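Local coordinates for protein 6-phospho-beta-d glycosidase (Streptococcus pyogenes, PDB 5FOO) that probably hydrolyses 6-phospho-beta-glucosides as a family 1 glycoside hydrolase, and is caught here with the probe 6-phosphocyclophellitol in its pocket, at residues F252-A255 and F261-E264; E165-V170 and E245-D250; R81-D84 and Q88-I91; A24-N29 and T90-G95. The protein carries 1 engineered substitution. All coordinates share one frame; numbering follows the deposited sequence.

Overall arrangement
Contacts 1 and 2 share helix 235-258 and touch, their centres about 10 Å apart. Contact 2 is buried, made chiefly by Met167, Val170 and Trp247, and its segment 165-170 reaches the ligand pocket; contact 1 lies farther out, a partly buried apolar turn where helix 235-258 gives way to helix 263-271. Contacts 3 and 4, with centres about 7 Å apart, share Thr90 and Ile91, their centres about 29 to 35 Å from those of the other pair. Contact 3 is partly buried and relies on backbone bonding with apolar cover. Contact 4, on the surface, is joined by an amide-amide bond and a water, with a phosphate bound beside it on 24-29, suiting a place that solvent can reach.

Contact 1. Residues F252-A255 and F261-E264; sequences FMEA and FPEE
The first torsions of Glu254 (chi1 -71°) and Phe261 (chi1 -68°) both set CG opposite the carbonyl carbon, and each side chain meets its partner across the turn from there. In Glu254 the chain then bends at chi2 (-59°), which turns the carboxylate away while the CB and CG methylenes stay against the proline ring. Glu254 CG lies 4.0 Å from Pro262 CG, and Glu254 CB lies 4.1 Å from Pro262 CD, the two side chains crossing at a slant. A glutamate suits this place because its methylenes serve as apolar surface here while its far end, OE1, bonds to His258 one helical turn on.

The second meeting is smaller. Ala255 CB approaches Phe261 CE1 to 4.0 Å, obliquely to the ring, and its single methyl lets the loop pass close, with the CA atoms of Ala255 and Phe261 5.4 Å apart. Although the Phe261 CB starts off away from the helix, the ring swings back towards it and also packs on Leu251, Ala197 and Trp276.

No hydrogen bond joins the two segments, so van der Waals contact does the work. Pro262, whose backbone nitrogen carries no hydrogen, suits the N-cap, where no N-H is needed within the helix. This is a helix-to-helix connection in the (beta/alpha)8 barrel, after its fifth strand, in which helix 235-258 hands over to helix 263-271.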
loop_
_atom_site.group_PDB
_atom_site.type_symbol
_atom_site.label_atom_id
_atom_site.label_comp_id
_atom_site.label_asym_id
_atom_site.label_seq_id
_atom_site.Cartn_x
_atom_site.Cartn_y
_atom_site.Cartn_z
ATOM N N PHE A 252 -5.688 1.093 12.702
ATOM C CA PHE A 252 -4.693 1.986 12.120
ATOM C C PHE A 252 -5.271 3.389 11.775
ATOM O O PHE A 252 -4.520 4.371 11.836
ATOM C CB PHE A 252 -3.983 1.361 10.920
ATOM C CG PHE A 252 -2.966 0.299 11.285
ATOM C CD1 PHE A 252 -1.790 0.621 11.923
ATOM C CD2 PHE A 252 -3.199 -1.052 10.974
ATOM C CE1 PHE A 252 -0.835 -0.355 12.254
ATOM C CE2 PHE A 252 -2.278 -2.048 11.342
ATOM C CZ PHE A 252 -1.083 -1.696 11.963
ATOM N N MET A 253 -6.542 3.471 11.379
ATOM C CA MET A 253 -7.172 4.763 11.070
ATOM C C MET A 253 -7.292 5.663 12.286
ATOM O O MET A 253 -6.936 6.815 12.208
ATOM C CB MET A 253 -8.531 4.625 10.437
ATOM C CG MET A 253 -8.492 4.207 8.979
ATOM S SD MET A 253 -7.897 5.496 7.862
ATOM C CE MET A 253 -9.235 6.677 8.010
ATOM N N GLU A 254 -7.748 5.104 13.407
ATOM C CA GLU A 254 -7.914 5.844 14.634
ATOM C C GLU A 254 -6.571 6.316 15.097
ATOM O O GLU A 254 -6.456 7.449 15.495
ATOM C CB GLU A 254 -8.645 5.059 15.731
ATOM C CG GLU A 254 -10.126 4.834 15.476
ATOM C CD GLU A 254 -10.896 6.134 15.330
ATOM O OE1 GLU A 254 -10.564 7.114 16.031
ATOM O OE2 GLU A 254 -11.833 6.153 14.511
ATOM N N ALA A 255 -5.558 5.452 15.079
ATOM C CA ALA A 255 -4.219 5.869 15.453
ATOM C C ALA A 255 -3.613 6.933 14.502
ATOM O O ALA A 255 -3.049 7.915 14.966
ATOM C CB ALA A 255 -3.295 4.698 15.534
ATOM N N PHE A 261 -6.032 4.539 19.977
ATOM C CA PHE A 261 -6.558 3.252 19.506
ATOM C C PHE A 261 -8.045 3.176 19.827
ATOM O O PHE A 261 -8.475 3.811 20.717
ATOM C CB PHE A 261 -5.796 2.169 20.116
ATOM C CG PHE A 261 -4.384 2.105 19.632
ATOM C CD1 PHE A 261 -4.109 1.610 18.385
ATOM C CD2 PHE A 261 -3.336 2.566 20.421
ATOM C CE1 PHE A 261 -2.785 1.571 17.933
ATOM C CE2 PHE A 261 -2.042 2.522 19.956
ATOM C CZ PHE A 261 -1.763 2.025 18.712
ATOM N N PRO A 262 -8.836 2.420 19.072
ATOM C CA PRO A 262 -10.263 2.338 19.429
ATOM C C PRO A 262 -10.491 1.531 20.702
ATOM O O PRO A 262 -9.973 0.393 20.833
ATOM C CB PRO A 262 -10.909 1.633 18.253
ATOM C CG PRO A 262 -9.819 1.314 17.290
ATOM C CD PRO A 262 -8.488 1.605 17.909
ATOM N N GLU A 263 -11.260 2.110 21.618
ATOM C CA GLU A 263 -11.422 1.597 22.983
ATOM C C GLU A 263 -12.070 0.209 22.981
ATOM O O GLU A 263 -11.673 -0.703 23.709
ATOM C CB GLU A 263 -12.298 2.553 23.786
ATOM C CG GLU A 263 -11.695 3.908 24.059
ATOM C CD GLU A 263 -11.338 4.097 25.504
ATOM O OE1 GLU A 263 -10.283 3.535 25.915
ATOM O OE2 GLU A 263 -12.125 4.787 26.210
ATOM N N GLU A 264 -13.040 0.044 22.107
ATOM C CA GLU A 264 -13.723 -1.226 22.005
ATOM C C GLU A 264 -12.769 -2.344 21.571
ATOM O O GLU A 264 -12.882 -3.465 22.069
ATOM C CB GLU A 264 -14.938 -1.125 21.081
ATOM C CG GLU A 264 -15.836 -2.341 21.155
ATOM C CD GLU A 264 -17.008 -2.295 20.184
ATOM O OE1 GLU A 264 -17.280 -1.252 19.544
ATOM O OE2 GLU A 264 -17.689 -3.327 20.061
#

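Contact 2. Residues E165-V170 and E245-D250; sequences EPMVVV and ELWNND. With JAZ (6-phosphocyclophellitol), chain G.
Met167 lays its terminal methyl over one face of the Trp247 indole. CE stands 3.6 Å from the centroid of the five-membered ring, 22° off its normal, a CH-pi contact, while Met167 SD lies obliquely 4.1 Å from the same centroid, a Met-aromatic contact. CG is anti to the backbone N (chi1 -175°), and bends at chi2 and chi3 carry the flexible thioether across the indole at about a right angle. The fit is tight: CE is also 3.2 Å from Trp247 O.

Val170, one turn along, adds its CG1 branch 4.0 Å from Trp247 CZ2. The indole nitrogen is satisfied by Glu171 OE2, so the broad ring can be buried and still keep a polar partner. In the second helix Glu245 O accepts from both Asn249 N and Asp250 N, a pi-type widening.

The axes of the two short helical segments stand 10.5 Å apart at 124°. Glu165, the N-cap of the first, takes a 3.1 Å hydrogen bond at OE1 from O17 of 6-phosphocyclophellitol; Asn224 and Tyr299 hold OE2. Asn164-Glu165-Pro166 matches the Asn-Glu-Pro motif of family 1 glycosidases, whose glutamate after the fourth barrel strand is the acid/base, probably the role here.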
loop_
_atom_site.group_PDB
_atom_site.type_symbol
_atom_site.label_atom_id
_atom_site.label_comp_id
_atom_site.label_asym_id
_atom_site.label_seq_id
_atom_site.Cartn_x
_atom_site.Cartn_y
_atom_site.Cartn_z
ATOM N N GLU A 165 -0.058 -0.147 3.819
ATOM C CA GLU A 165 -0.909 -1.191 4.408
ATOM C C GLU A 165 -0.247 -2.008 5.508
ATOM O O GLU A 165 0.040 -3.225 5.349
ATOM C CB GLU A 165 -1.479 -2.111 3.336
ATOM C CG GLU A 165 -2.299 -1.443 2.273
ATOM C CD GLU A 165 -2.520 -2.371 1.023
ATOM O OE1 GLU A 165 -1.556 -2.904 0.300
ATOM O OE2 GLU A 165 -3.704 -2.530 0.739
ATOM N N PRO A 166 0.002 -1.342 6.629
ATOM C CA PRO A 166 0.595 -2.020 7.702
ATOM C C PRO A 166 -0.201 -3.215 8.220
ATOM O O PRO A 166 0.438 -4.199 8.648
ATOM C CB PRO A 166 0.800 -0.936 8.737
ATOM C CG PRO A 166 -0.253 0.041 8.471
ATOM C CD PRO A 166 -0.270 0.059 6.968
ATOM N N MET A 167 -1.527 -3.215 8.103
ATOM C CA MET A 167 -2.290 -4.434 8.537
ATOM C C MET A 167 -2.027 -5.641 7.629
ATOM O O MET A 167 -2.200 -6.761 8.037
ATOM C CB MET A 167 -3.813 -4.171 8.616
ATOM C CG MET A 167 -4.640 -5.376 9.193
ATOM S SD MET A 167 -4.011 -5.836 10.811
ATOM C CE MET A 167 -4.920 -4.705 11.807
ATOM N N VAL A 168 -1.674 -5.408 6.364
ATOM C CA VAL A 168 -1.250 -6.462 5.450
ATOM C C VAL A 168 0.089 -7.095 5.909
ATOM O O VAL A 168 0.277 -8.280 5.777
ATOM C CB VAL A 168 -1.182 -5.998 3.972
ATOM C CG1 VAL A 168 -0.637 -7.084 3.080
ATOM C CG2 VAL A 168 -2.580 -5.563 3.476
ATOM N N VAL A 169 1.008 -6.309 6.439
ATOM C CA VAL A 169 2.223 -6.856 7.041
ATOM C C VAL A 169 1.898 -7.727 8.293
ATOM O O VAL A 169 2.496 -8.800 8.478
ATOM C CB VAL A 169 3.164 -5.720 7.460
ATOM C CG1 VAL A 169 4.332 -6.229 8.285
ATOM C CG2 VAL A 169 3.716 -5.030 6.227
ATOM N N VAL A 170 1.029 -7.219 9.159
ATOM C CA VAL A 170 0.629 -7.902 10.337
ATOM C C VAL A 170 0.013 -9.260 9.924
ATOM O O VAL A 170 0.384 -10.271 10.478
ATOM C CB VAL A 170 -0.457 -7.130 11.042
ATOM C CG1 VAL A 170 -1.140 -7.967 12.140
ATOM C CG2 VAL A 170 0.068 -5.839 11.636
ATOM N N GLU A 245 -14.423 -4.526 11.153
ATOM C CA GLU A 245 -14.050 -3.109 10.910
ATOM C C GLU A 245 -13.143 -2.641 11.981
ATOM O O GLU A 245 -12.127 -2.033 11.674
ATOM C CB GLU A 245 -15.260 -2.195 10.777
ATOM C CG GLU A 245 -16.112 -2.679 9.604
ATOM C CD GLU A 245 -16.537 -1.649 8.619
ATOM O OE1 GLU A 245 -16.466 -0.480 8.960
ATOM O OE2 GLU A 245 -16.960 -2.043 7.505
ATOM N N LEU A 246 -13.462 -2.964 13.232
ATOM C CA LEU A 246 -12.603 -2.521 14.336
ATOM C C LEU A 246 -11.134 -2.867 14.139
ATOM O O LEU A 246 -10.262 -2.027 14.412
ATOM C CB LEU A 246 -13.005 -3.085 15.694
ATOM C CG LEU A 246 -14.179 -2.529 16.449
ATOM C CD1 LEU A 246 -14.365 -3.392 17.692
ATOM C CD2 LEU A 246 -13.906 -1.092 16.851
ATOM N N TRP A 247 -10.887 -4.128 13.756
ATOM C CA TRP A 247 -9.573 -4.653 13.500
ATOM C C TRP A 247 -9.003 -4.172 12.158
ATOM O O TRP A 247 -7.932 -3.598 12.138
ATOM C CB TRP A 247 -9.559 -6.217 13.577
ATOM C CG TRP A 247 -8.257 -6.813 13.219
ATOM C CD1 TRP A 247 -7.950 -7.389 12.017
ATOM C CD2 TRP A 247 -7.077 -6.948 14.036
ATOM N NE1 TRP A 247 -6.666 -7.810 12.012
ATOM C CE2 TRP A 247 -6.093 -7.527 13.235
ATOM C CE3 TRP A 247 -6.743 -6.591 15.344
ATOM C CZ2 TRP A 247 -4.838 -7.795 13.698
ATOM C CZ3 TRP A 247 -5.500 -6.865 15.800
ATOM C CH2 TRP A 247 -4.547 -7.450 14.982
ATOM N N ASN A 248 -9.672 -4.472 11.057
ATOM C CA ASN A 248 -9.071 -4.268 9.731
ATOM C C ASN A 248 -8.974 -2.785 9.320
ATOM O O ASN A 248 -8.144 -2.448 8.499
ATOM C CB ASN A 248 -9.780 -5.073 8.620
ATOM C CG ASN A 248 -9.665 -6.572 8.838
ATOM O OD1 ASN A 248 -8.611 -7.165 8.593
ATOM N ND2 ASN A 248 -10.719 -7.180 9.395
ATOM N N ASN A 249 -9.838 -1.945 9.875
ATOM C CA ASN A 249 -9.896 -0.528 9.522
ATOM C C ASN A 249 -9.542 0.383 10.702
ATOM O O ASN A 249 -8.577 1.165 10.600
ATOM C CB ASN A 249 -11.251 -0.173 8.914
ATOM C CG ASN A 249 -11.490 -0.934 7.616
ATOM O OD1 ASN A 249 -10.551 -1.445 7.015
ATOM N ND2 ASN A 249 -12.695 -0.991 7.182
ATOM N N ASP A 250 -10.291 0.263 11.798
ATOM C CA ASP A 250 -10.213 1.243 12.877
ATOM C C ASP A 250 -8.893 1.337 13.586
ATOM O O ASP A 250 -8.483 2.455 13.931
ATOM C CB ASP A 250 -11.283 1.040 13.892
ATOM C CG ASP A 250 -12.652 1.244 13.353
ATOM O OD1 ASP A 250 -12.860 1.416 12.124
ATOM O OD2 ASP A 250 -13.550 1.162 14.172
HETATM C C2 JAZ G . 0.097 -5.368 -4.866
HETATM C C3 JAZ G . 0.545 -4.068 -4.164
HETATM C C4 JAZ G . -0.359 -3.760 -2.975
HETATM C C5 JAZ G . -1.822 -3.625 -3.373
HETATM C C6 JAZ G . -2.270 -4.831 -4.169
HETATM C C7 JAZ G . -1.335 -5.143 -5.338
HETATM C C8 JAZ G . -1.869 -6.265 -6.226
HETATM O O9 JAZ G . -1.929 -7.443 -5.428
HETATM P P10 JAZ G . -1.719 -8.856 -6.123
HETATM O O11 JAZ G . -1.793 -9.820 -4.992
HETATM O O12 JAZ G . -0.541 -8.853 -7.005
HETATM O O13 JAZ G . -2.849 -9.016 -7.043
HETATM O O14 JAZ G . -2.424 -5.957 -3.294
HETATM O O15 JAZ G . 0.898 -5.624 -6.024
HETATM O O16 JAZ G . 1.854 -4.287 -3.701
HETATM O O17 JAZ G . 0.084 -2.583 -2.322
#

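Contact 3. Residues R81-D84 and Q88-I91; sequences RLID and QATI
Asp84 N donates to Thr90 O at 2.9 Å and nearly straight (172°), in the loop that leads from helix 79-82 to helix 93-108, within the crossover after the second strand of the (beta/alpha)8 barrel. This backbone bond flanks a single antiparallel bridge, in which Ile83 and Ile91 are a non-hydrogen-bonded pair with CA atoms 4.8 Å apart. On the other flank Leu82 pairs with Asn92.

Thr90 O also receives a CA-H...O contact from Ile83 CA, at 3.4 Å. With CG1 beside the backbone N (chi1 -61°), Ile83 holds its CG2 branch anti to that nitrogen, 3.4 Å from Thr90 O.

Apolar contacts are looser. Ile83 CD1 lies 4.3 Å from Ala89 CB, and Leu82 CD1 lies 4.4 Å from Ile91 CG2. All four residues pack on helix 136-153; the branched chains of Leu82, Ile83 and Ile91 fill that face, and the small Ala89 fits where the backbone takes up a left-handed helical conformation.

Polar side chains gather at the solvent side. Asp84 OD1 accepts from Gln26 NE2, and Thr90 OG1 bonds to Asp85 N. A water completes the group, 2.7 Å from Thr90 OG1 and, by a weak bond, 3.3 Å from Asp84 OD2.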
loop_
_atom_site.group_PDB
_atom_site.type_symbol
_atom_site.label_atom_id
_atom_site.label_comp_id
_atom_site.label_asym_id
_atom_site.label_seq_id
_atom_site.Cartn_x
_atom_site.Cartn_y
_atom_site.Cartn_z
ATOM N N ARG A 81 18.194 -0.863 0.432
ATOM C CA ARG A 81 19.084 -0.195 -0.568
ATOM C C ARG A 81 19.767 1.037 0.002
ATOM O O ARG A 81 20.921 1.252 -0.259
ATOM C CB ARG A 81 18.280 0.225 -1.820
ATOM C CG ARG A 81 19.122 0.875 -2.886
ATOM C CD ARG A 81 18.337 1.189 -4.115
ATOM N NE ARG A 81 17.820 0.029 -4.807
ATOM C CZ ARG A 81 18.518 -0.843 -5.514
ATOM N NH1 ARG A 81 19.795 -0.732 -5.640
ATOM N NH2 ARG A 81 17.881 -1.876 -6.130
ATOM N N LEU A 82 19.037 1.865 0.736
ATOM C CA LEU A 82 19.588 3.169 1.190
ATOM C C LEU A 82 20.602 3.052 2.333
ATOM O O LEU A 82 21.535 3.847 2.415
ATOM C CB LEU A 82 18.492 4.115 1.627
ATOM C CG LEU A 82 18.935 5.560 1.953
ATOM C CD1 LEU A 82 19.752 6.187 0.788
ATOM C CD2 LEU A 82 17.689 6.385 2.243
ATOM N N ILE A 83 20.410 2.077 3.221
ATOM C CA ILE A 83 21.189 1.999 4.424
ATOM C C ILE A 83 22.278 0.944 4.380
ATOM O O ILE A 83 22.085 -0.159 3.895
ATOM C CB ILE A 83 20.266 1.806 5.645
ATOM C CG1 ILE A 83 19.309 2.985 5.808
ATOM C CG2 ILE A 83 21.099 1.603 6.923
ATOM C CD1 ILE A 83 19.966 4.374 5.937
ATOM N N ASP A 84 23.451 1.313 4.877
ATOM C CA ASP A 84 24.589 0.442 4.909
ATOM C C ASP A 84 24.543 -0.296 6.266
ATOM O O ASP A 84 24.211 -1.469 6.317
ATOM C CB ASP A 84 25.870 1.265 4.696
ATOM C CG ASP A 84 27.164 0.451 4.924
ATOM O OD1 ASP A 84 27.159 -0.772 5.149
ATOM O OD2 ASP A 84 28.217 1.064 4.921
ATOM N N GLN A 88 23.386 2.152 12.815
ATOM C CA GLN A 88 23.837 3.560 12.837
ATOM C C GLN A 88 23.153 4.363 11.753
ATOM O O GLN A 88 23.417 5.533 11.619
ATOM C CB GLN A 88 25.377 3.600 12.631
ATOM C CG GLN A 88 26.175 3.253 13.869
ATOM C CD GLN A 88 26.202 4.432 14.834
ATOM O OE1 GLN A 88 26.944 5.401 14.642
ATOM N NE2 GLN A 88 25.372 4.371 15.860
ATOM N N ALA A 89 22.281 3.735 10.969
ATOM C CA ALA A 89 21.753 4.314 9.747
ATOM C C ALA A 89 22.800 5.094 8.911
ATOM O O ALA A 89 22.552 6.244 8.492
ATOM C CB ALA A 89 20.560 5.181 10.077
ATOM N N THR A 90 23.965 4.492 8.668
ATOM C CA THR A 90 24.877 5.046 7.694
ATOM C C THR A 90 24.351 4.766 6.286
ATOM O O THR A 90 23.498 3.904 6.075
ATOM C CB THR A 90 26.267 4.528 7.885
ATOM O OG1 THR A 90 26.264 3.108 7.881
ATOM C CG2 THR A 90 26.787 5.010 9.255
ATOM N N ILE A 91 24.836 5.542 5.340
ATOM C CA ILE A 91 24.277 5.619 3.960
ATOM C C ILE A 91 25.034 4.785 2.947
ATOM O O ILE A 91 26.234 4.789 2.925
ATOM C CB ILE A 91 24.253 7.071 3.486
ATOM C CG1 ILE A 91 23.305 7.891 4.397
ATOM C CG2 ILE A 91 23.803 7.169 2.047
ATOM C CD1 ILE A 91 23.363 9.394 4.167
HETATM O O HOH W 1 28.769 2.159 8.036
#

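Contact 4. Residues A24-N29 and T90-G95; sequences AKQHRN and TINPDG. With PO4 (phosphate ion), chain M.
Gln26 and Asn92 make the direct polar link: Asn92 ND2 donates to Gln26 OE1 at 2.8 Å and 168°. The acceptor lies in the Asn92 amide plane, while the two amide planes stand 52° apart and the side chains slide past each other in opposite directions. Gln26 reaches this far because it is fully extended, with CG anti to the backbone N (chi1 -179°). Beside this link, Ala24 CB rests 3.7 Å from Asp94 OD1. A water joins the same pair, giving one hydrogen to Ala24 O at 2.9 Å and the other to Asp94 OD1 at 2.7 Å.

The polar groups have second partners. Asn92 is the N-cap of helix 93-108, its OD1 accepting from Gly95 N at 2.9 Å, so one amide both accepts, at OD1, and donates, at ND2. Gln26 NE2 turns to Asp84, and Asp94 OD1 is bonded to Tyr55.

Farther along the loop a phosphate, probably from the crystallisation liquor, is gripped by four bonds. Arg28 N and NE converge on its O4, Arg28 N at 2.8 Å; Arg28 NH2 meets O1 at the guanidinium edge, and His27 ND1 reaches O3 at 2.9 Å. The Glu36 carboxylate holds Arg28 NH1, and His27 NE2 donates to Asp84 O.

The contact thus ties the loop between helices 16-19 and 30-37, which follows the first barrel strand, 9-13, to the start of helix 93-108, with helix 79-82 touching Lys25, His27 and Asn29.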
loop_
_atom_site.group_PDB
_atom_site.type_symbol
_atom_site.label_atom_id
_atom_site.label_comp_id
_atom_site.label_asym_id
_atom_site.label_seq_id
_atom_site.Cartn_x
_atom_site.Cartn_y
_atom_site.Cartn_z
ATOM N N ALA A 24 22.681 -3.782 -7.556
ATOM C CA ALA A 24 23.427 -2.965 -6.567
ATOM C C ALA A 24 22.775 -2.726 -5.189
ATOM O O ALA A 24 23.021 -1.689 -4.562
ATOM C CB ALA A 24 23.820 -1.635 -7.167
ATOM N N LYS A 25 21.969 -3.670 -4.715
ATOM C CA LYS A 25 21.252 -3.471 -3.490
ATOM C C LYS A 25 21.970 -4.233 -2.440
ATOM O O LYS A 25 22.080 -5.449 -2.542
ATOM C CB LYS A 25 19.759 -3.884 -3.593
ATOM C CG LYS A 25 18.882 -3.280 -2.504
ATOM C CD LYS A 25 17.396 -3.581 -2.683
ATOM C CE LYS A 25 17.106 -5.030 -2.312
ATOM N NZ LYS A 25 15.680 -5.444 -2.338
ATOM N N GLN A 26 22.381 -3.542 -1.387
ATOM C CA GLN A 26 23.297 -4.112 -0.420
ATOM C C GLN A 26 22.677 -5.250 0.390
ATOM O O GLN A 26 23.373 -6.203 0.754
ATOM C CB GLN A 26 23.820 -3.005 0.498
ATOM C CG GLN A 26 24.815 -3.458 1.534
ATOM C CD GLN A 26 25.414 -2.318 2.374
ATOM O OE1 GLN A 26 25.339 -1.131 2.080
ATOM N NE2 GLN A 26 26.032 -2.707 3.435
ATOM N N HIS A 27 21.404 -5.148 0.746
ATOM C CA HIS A 27 20.860 -6.083 1.729
ATOM C C HIS A 27 19.668 -6.724 1.117
ATOM O O HIS A 27 19.063 -6.177 0.191
ATOM C CB HIS A 27 20.385 -5.346 3.028
ATOM C CG HIS A 27 21.428 -4.523 3.741
ATOM N ND1 HIS A 27 22.337 -5.069 4.630
ATOM C CD2 HIS A 27 21.639 -3.184 3.780
ATOM C CE1 HIS A 27 23.087 -4.118 5.159
ATOM N NE2 HIS A 27 22.720 -2.964 4.622
ATOM N N ARG A 28 19.271 -7.848 1.713
ATOM C CA ARG A 28 18.011 -8.510 1.402
ATOM C C ARG A 28 16.856 -8.048 2.269
ATOM O O ARG A 28 16.987 -7.933 3.502
ATOM C CB ARG A 28 18.145 -10.041 1.561
ATOM C CG ARG A 28 19.243 -10.628 0.643
ATOM C CD ARG A 28 19.628 -12.056 1.018
ATOM N NE ARG A 28 20.169 -12.096 2.360
ATOM C CZ ARG A 28 20.560 -13.190 2.993
ATOM N NH1 ARG A 28 20.502 -14.395 2.442
ATOM N NH2 ARG A 28 21.028 -13.047 4.195
ATOM N N ASN A 29 15.728 -7.796 1.614
ATOM C CA ASN A 29 14.502 -7.667 2.321
ATOM C C ASN A 29 13.854 -9.012 2.586
ATOM O O ASN A 29 14.376 -10.014 2.164
ATOM C CB ASN A 29 13.575 -6.617 1.646
ATOM C CG ASN A 29 13.010 -7.044 0.295
ATOM O OD1 ASN A 29 12.517 -8.138 0.109
ATOM N ND2 ASN A 29 12.970 -6.103 -0.615
ATOM N N THR A 90 23.965 4.492 8.668
ATOM C CA THR A 90 24.877 5.046 7.694
ATOM C C THR A 90 24.351 4.766 6.286
ATOM O O THR A 90 23.498 3.904 6.075
ATOM C CB THR A 90 26.267 4.528 7.885
ATOM O OG1 THR A 90 26.264 3.108 7.881
ATOM C CG2 THR A 90 26.787 5.010 9.255
ATOM N N ILE A 91 24.836 5.542 5.340
ATOM C CA ILE A 91 24.277 5.619 3.960
ATOM C C ILE A 91 25.034 4.785 2.947
ATOM O O ILE A 91 26.234 4.789 2.925
ATOM C CB ILE A 91 24.253 7.071 3.486
ATOM C CG1 ILE A 91 23.305 7.891 4.397
ATOM C CG2 ILE A 91 23.803 7.169 2.047
ATOM C CD1 ILE A 91 23.363 9.394 4.167
ATOM N N ASN A 92 24.342 3.960 2.183
ATOM C CA ASN A 92 24.991 3.273 1.074
ATOM C C ASN A 92 25.109 4.298 -0.055
ATOM O O ASN A 92 24.080 4.818 -0.527
ATOM C CB ASN A 92 24.141 2.093 0.595
ATOM C CG ASN A 92 24.739 1.431 -0.621
ATOM O OD1 ASN A 92 24.767 1.968 -1.745
ATOM N ND2 ASN A 92 25.262 0.286 -0.388
ATOM N N PRO A 93 26.317 4.602 -0.495
ATOM C CA PRO A 93 26.427 5.673 -1.513
ATOM C C PRO A 93 25.723 5.371 -2.825
ATOM O O PRO A 93 25.184 6.308 -3.408
ATOM C CB PRO A 93 27.956 5.773 -1.757
ATOM C CG PRO A 93 28.567 5.226 -0.554
ATOM C CD PRO A 93 27.644 4.152 -0.044
ATOM N N ASP A 94 25.681 4.112 -3.285
ATOM C CA ASP A 94 24.956 3.824 -4.539
ATOM C C ASP A 94 23.426 3.950 -4.367
ATOM O O ASP A 94 22.735 4.394 -5.269
ATOM C CB ASP A 94 25.300 2.475 -5.236
ATOM C CG ASP A 94 24.660 2.413 -6.718
ATOM O OD1 ASP A 94 23.438 2.081 -6.918
ATOM O OD2 ASP A 94 25.360 2.808 -7.693
ATOM N N GLY A 95 22.907 3.575 -3.218
ATOM C CA GLY A 95 21.466 3.766 -2.966
ATOM C C GLY A 95 21.030 5.219 -2.930
ATOM O O GLY A 95 19.972 5.575 -3.472
HETATM P P PO4 M . 21.708 -9.057 4.457
HETATM O O1 PO4 M . 21.500 -10.164 5.485
HETATM O O2 PO4 M . 23.119 -8.898 3.939
HETATM O O3 PO4 M . 21.422 -7.702 5.238
HETATM O O4 PO4 M . 20.924 -9.440 3.269
HETATM O O HOH W 2 21.876 0.953 -5.008
#